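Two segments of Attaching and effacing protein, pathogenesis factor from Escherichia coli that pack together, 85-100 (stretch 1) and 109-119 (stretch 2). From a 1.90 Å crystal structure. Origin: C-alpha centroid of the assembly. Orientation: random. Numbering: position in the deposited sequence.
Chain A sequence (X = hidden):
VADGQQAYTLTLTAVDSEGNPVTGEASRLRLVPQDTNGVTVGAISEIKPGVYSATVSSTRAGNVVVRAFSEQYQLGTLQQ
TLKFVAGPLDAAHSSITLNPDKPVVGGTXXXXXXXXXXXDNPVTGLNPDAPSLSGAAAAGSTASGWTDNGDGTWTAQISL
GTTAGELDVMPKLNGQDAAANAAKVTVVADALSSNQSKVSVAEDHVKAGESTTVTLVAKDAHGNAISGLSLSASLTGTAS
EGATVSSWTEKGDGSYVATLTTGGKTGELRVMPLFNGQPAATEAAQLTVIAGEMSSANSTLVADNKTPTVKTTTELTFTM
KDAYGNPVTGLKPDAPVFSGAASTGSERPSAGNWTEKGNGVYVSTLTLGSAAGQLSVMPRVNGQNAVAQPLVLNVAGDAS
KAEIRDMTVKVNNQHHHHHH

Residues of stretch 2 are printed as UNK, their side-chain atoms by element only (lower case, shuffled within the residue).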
# COMPACT_ATOMS: atom_id res chain seq x y z
N VAL A 85 -15.13 39.07 49.59
CA VAL A 85 -13.83 38.71 49.02
C VAL A 85 -13.57 37.19 49.15
O VAL A 85 -13.69 36.63 50.25
CB VAL A 85 -12.71 39.59 49.64
CG1 VAL A 85 -11.32 39.00 49.41
CG2 VAL A 85 -12.78 41.02 49.09
N ALA A 86 -13.25 36.53 48.02
CA ALA A 86 -12.97 35.09 47.97
C ALA A 86 -11.59 34.78 48.56
O ALA A 86 -10.77 35.69 48.69
CB ALA A 86 -13.04 34.61 46.52
N GLY A 87 -11.36 33.51 48.92
CA GLY A 87 -10.09 33.05 49.45
C GLY A 87 -9.05 32.88 48.35
O GLY A 87 -9.30 33.23 47.19
N PRO A 88 -7.85 32.35 48.67
CA PRO A 88 -6.86 32.16 47.59
C PRO A 88 -7.28 31.10 46.57
O PRO A 88 -8.05 30.18 46.89
CB PRO A 88 -5.56 31.78 48.32
CG PRO A 88 -5.93 31.53 49.73
CD PRO A 88 -7.36 31.88 49.98
N LEU A 89 -6.78 31.23 45.32
CA LEU A 89 -7.10 30.23 44.28
C LEU A 89 -6.73 28.84 44.79
O LEU A 89 -5.65 28.64 45.38
CB LEU A 89 -6.32 30.50 42.98
CG LEU A 89 -6.64 29.52 41.85
CD1 LEU A 89 -7.09 30.21 40.65
CD2 LEU A 89 -5.46 28.64 41.55
N ASP A 90 -7.61 27.90 44.55
CA ASP A 90 -7.34 26.52 44.92
C ASP A 90 -7.38 25.70 43.63
O ASP A 90 -8.45 25.59 43.03
CB ASP A 90 -8.38 26.03 45.94
CG ASP A 90 -7.98 24.72 46.60
OD1 ASP A 90 -7.74 23.73 45.88
OD2 ASP A 90 -7.91 24.68 47.84
N ALA A 91 -6.23 25.14 43.19
CA ALA A 91 -6.19 24.34 41.94
C ALA A 91 -7.17 23.17 41.93
O ALA A 91 -7.76 22.90 40.89
CB ALA A 91 -4.79 23.85 41.65
N ALA A 92 -7.34 22.46 43.07
CA ALA A 92 -8.26 21.31 43.15
C ALA A 92 -9.74 21.69 42.87
O ALA A 92 -10.51 20.84 42.41
CB ALA A 92 -8.13 20.61 44.50
N HIS A 93 -10.12 22.96 43.08
CA HIS A 93 -11.50 23.41 42.79
C HIS A 93 -11.61 24.16 41.44
O HIS A 93 -12.70 24.61 41.06
CB HIS A 93 -12.01 24.30 43.92
CG HIS A 93 -12.24 23.56 45.19
ND1 HIS A 93 -11.18 23.12 45.97
CD2 HIS A 93 -13.40 23.18 45.78
CE1 HIS A 93 -11.73 22.49 47.00
NE2 HIS A 93 -13.06 22.53 46.94
N SER A 94 -10.51 24.30 40.74
CA SER A 94 -10.44 25.06 39.49
C SER A 94 -10.33 24.14 38.30
O SER A 94 -9.80 23.02 38.41
CB SER A 94 -9.27 26.04 39.54
OG SER A 94 -9.44 26.94 40.62
N SER A 95 -10.82 24.60 37.14
CA SER A 95 -10.76 23.78 35.94
C SER A 95 -10.48 24.58 34.68
O SER A 95 -10.53 25.82 34.66
CB SER A 95 -12.07 23.00 35.80
OG SER A 95 -13.13 23.93 35.62
N ILE A 96 -10.19 23.85 33.61
CA ILE A 96 -9.94 24.47 32.32
C ILE A 96 -10.62 23.67 31.20
O ILE A 96 -10.55 22.43 31.19
CB ILE A 96 -8.43 24.74 32.06
CG1 ILE A 96 -8.21 25.43 30.67
CG2 ILE A 96 -7.57 23.45 32.23
CD1 ILE A 96 -6.93 26.12 30.44
N THR A 97 -11.22 24.41 30.26
CA THR A 97 -11.87 23.87 29.06
C THR A 97 -11.28 24.51 27.82
O THR A 97 -10.97 25.71 27.82
CB THR A 97 -13.41 24.11 29.19
OG1 THR A 97 -13.91 23.25 30.22
CG2 THR A 97 -14.20 23.83 27.91
N LEU A 98 -11.16 23.72 26.74
CA LEU A 98 -10.78 24.19 25.40
C LEU A 98 -11.97 24.05 24.49
O LEU A 98 -12.60 22.99 24.46
CB LEU A 98 -9.58 23.42 24.81
CG LEU A 98 -8.25 23.65 25.51
CD1 LEU A 98 -7.26 22.54 25.11
CD2 LEU A 98 -7.69 25.06 25.17
N ASN A 99 -12.28 25.11 23.75
CA ASN A 99 -13.43 25.10 22.83
C ASN A 99 -13.10 25.61 21.43
O ASN A 99 -12.56 26.71 21.32
CB ASN A 99 -14.59 25.89 23.44
CG ASN A 99 -15.90 25.62 22.75
OD1 ASN A 99 -16.27 24.47 22.53
ND2 ASN A 99 -16.57 26.68 22.31
N PRO A 100 -13.44 24.86 20.34
CA PRO A 100 -14.07 23.52 20.35
C PRO A 100 -13.03 22.41 20.46
O PRO A 100 -11.83 22.67 20.33
CB PRO A 100 -14.71 23.46 18.95
CG PRO A 100 -13.68 24.20 18.07
CD PRO A 100 -13.15 25.32 18.96
N UNK A 109 -8.41 28.16 18.92
CA UNK A 109 -9.13 27.43 19.97
C UNK A 109 -9.22 28.35 21.20
O UNK A 109 -8.29 29.13 21.46
c UNK A 109 -9.39 25.19 21.21
c UNK A 109 -7.08 26.08 20.71
c UNK A 109 -8.53 26.01 20.24
N UNK A 110 -10.36 28.33 21.90
CA UNK A 110 -10.51 29.22 23.06
C UNK A 110 -10.24 28.43 24.33
O UNK A 110 -10.73 27.32 24.46
c UNK A 110 -12.08 30.86 24.24
o UNK A 110 -12.12 30.54 21.83
c UNK A 110 -11.91 29.87 23.08
N UNK A 111 -9.48 29.01 25.27
CA UNK A 111 -9.23 28.40 26.57
C UNK A 111 -10.10 29.14 27.57
O UNK A 111 -10.07 30.36 27.62
c UNK A 111 -7.76 28.54 26.96
N UNK A 112 -10.87 28.39 28.37
CA UNK A 112 -11.75 28.94 29.39
C UNK A 112 -11.35 28.32 30.73
O UNK A 112 -11.59 27.13 30.97
c UNK A 112 -13.27 28.75 29.12
c UNK A 112 -13.88 27.87 26.74
c UNK A 112 -14.08 29.58 30.13
c UNK A 112 -13.66 29.12 27.65
N UNK A 113 -10.74 29.12 31.57
CA UNK A 113 -10.28 28.70 32.88
C UNK A 113 -11.25 29.22 33.94
O UNK A 113 -11.55 30.42 34.01
c UNK A 113 -7.02 29.69 36.32
c UNK A 113 -8.30 29.21 34.48
c UNK A 113 -6.14 30.39 37.14
c UNK A 113 -5.76 31.92 35.30
c UNK A 113 -8.86 29.26 33.09
n UNK A 113 -7.73 28.54 36.55
c UNK A 113 -8.49 28.25 35.44
c UNK A 113 -7.34 30.13 35.01
c UNK A 113 -5.47 31.47 36.60
c UNK A 113 -6.67 31.25 34.49
N UNK A 114 -11.76 28.30 34.75
CA UNK A 114 -12.69 28.58 35.83
C UNK A 114 -11.87 28.53 37.11
O UNK A 114 -11.36 27.48 37.47
c UNK A 114 -13.86 27.59 35.81
c UNK A 114 -14.89 27.89 36.90
o UNK A 114 -14.48 27.66 34.54
N UNK A 115 -11.66 29.70 37.73
CA UNK A 115 -10.82 29.86 38.91
C UNK A 115 -11.68 29.99 40.15
O UNK A 115 -12.53 30.89 40.23
c UNK A 115 -9.94 31.09 38.73
N UNK A 116 -11.46 29.10 41.12
CA UNK A 116 -12.25 29.08 42.35
C UNK A 116 -11.36 28.89 43.57
O UNK A 116 -10.27 28.34 43.46
n UNK A 116 -17.27 25.59 40.45
c UNK A 116 -15.35 26.84 41.42
c UNK A 116 -13.26 27.92 42.32
c UNK A 116 -16.19 26.60 40.18
c UNK A 116 -14.34 27.99 41.25
N UNK A 117 -11.87 29.30 44.74
CA UNK A 117 -11.19 29.07 46.01
C UNK A 117 -11.71 27.74 46.56
O UNK A 117 -12.54 27.10 45.90
o UNK A 117 -13.07 31.44 48.23
c UNK A 117 -12.84 30.45 47.50
c UNK A 117 -11.43 30.25 46.96
o UNK A 117 -13.72 29.60 47.20
N UNK A 118 -11.27 27.33 47.78
CA UNK A 118 -11.74 26.06 48.36
C UNK A 118 -13.24 26.01 48.71
O UNK A 118 -13.76 24.92 48.92
c UNK A 118 -10.88 25.65 49.53
N UNK A 119 -13.94 27.16 48.77
CA UNK A 119 -15.39 27.20 49.02
C UNK A 119 -16.17 27.31 47.70
O UNK A 119 -17.37 27.55 47.73
c UNK A 119 -15.77 28.38 49.95
c UNK A 119 -15.75 28.06 51.43
o UNK A 119 -15.37 28.88 52.26
n UNK A 119 -16.21 26.88 51.80
O HOH W 1 -9.04 28.73 48.91

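Position 109 carries three side-chain carbons, one bearing the other two, a fork at the first atom. One arm lies 3.5 Å from Asn99 O and 4.0 Å from Leu98 CB; the residue is Val109, and that arm is CG2. At position 110 the first carbon bears one oxygen and one carbon, the beta-branched, hydroxyl-bearing side chain of Thr110. Its backbone pairs with Asn99 in both directions, Thr110 N to Asn99 O and Asn99 N to Thr110 O, each 2.8 Å.

Position 111 has a single side-chain carbon, hence Ala111. Its CB meets Leu98 CD2 at 3.9 Å and Ile96 CD1 at 4.3 Å. Position 112 shows four carbons, forked at the first with one arm two carbons long: Ile112. The end of that arm, CD1, reaches Asn99 CB at 3.9 Å, on the face shared with Thr97.

At position 113 one carbon leads into fused five- and six-membered rings holding eight carbons and a nitrogen, which only Trp113 fits. Ser95 O approaches the ring edge, 3.3 Å from Trp113 CD1, while Leu89 CD1 packs 3.6 Å from Trp113 CZ2. Position 114 again has a carbon bearing one oxygen and one carbon, Thr114; its CB lies 3.7 Å from Ser95 OG.

Position 115 has one side-chain carbon, Ala115, whose CB touches Leu89 CD1 at 3.5 Å. Position 116 extends four carbons in a row to a nitrogen, an extended Lys116. Its CD passes His93 O at 3.5 Å, and its backbone N donates to Ser94 OG at 3.0 Å.

Position 117 has two carbons, the second carrying two oxygens: the carboxylate of Asp117. Gly87 N donates to Asp117 OD2 at 2.8 Å. Position 118 has one carbon, Ala118; its CA sits over the His93 ring face, 3.8 Å from the centroid. Position 119 has two carbons, the second bearing an oxygen and a nitrogen: Asn119, whose CA-to-CB bond points away from stretch 1 and whose side chain makes no contact with it.

The contact is an antiparallel strand pair extended by further contacts, from Gly87 to Ser94 against Ala115 to Ala118. Alternation places Ile96, Leu98, Ala111 and Trp113 on one face, all buried, and Ser95, Thr97, Asn99, Thr110, Ile112 and Thr114 on the other. Six backbone hydrogen bonds join the strands. Beyond them, Asp90 N donates to Lys116 O at 2.9 Å, and a water bridges Pro88 O and Ala118 N, so polar links continue beyond the paired residues.

Stretch 2, residues 109-119: VTAIWTAKDAN
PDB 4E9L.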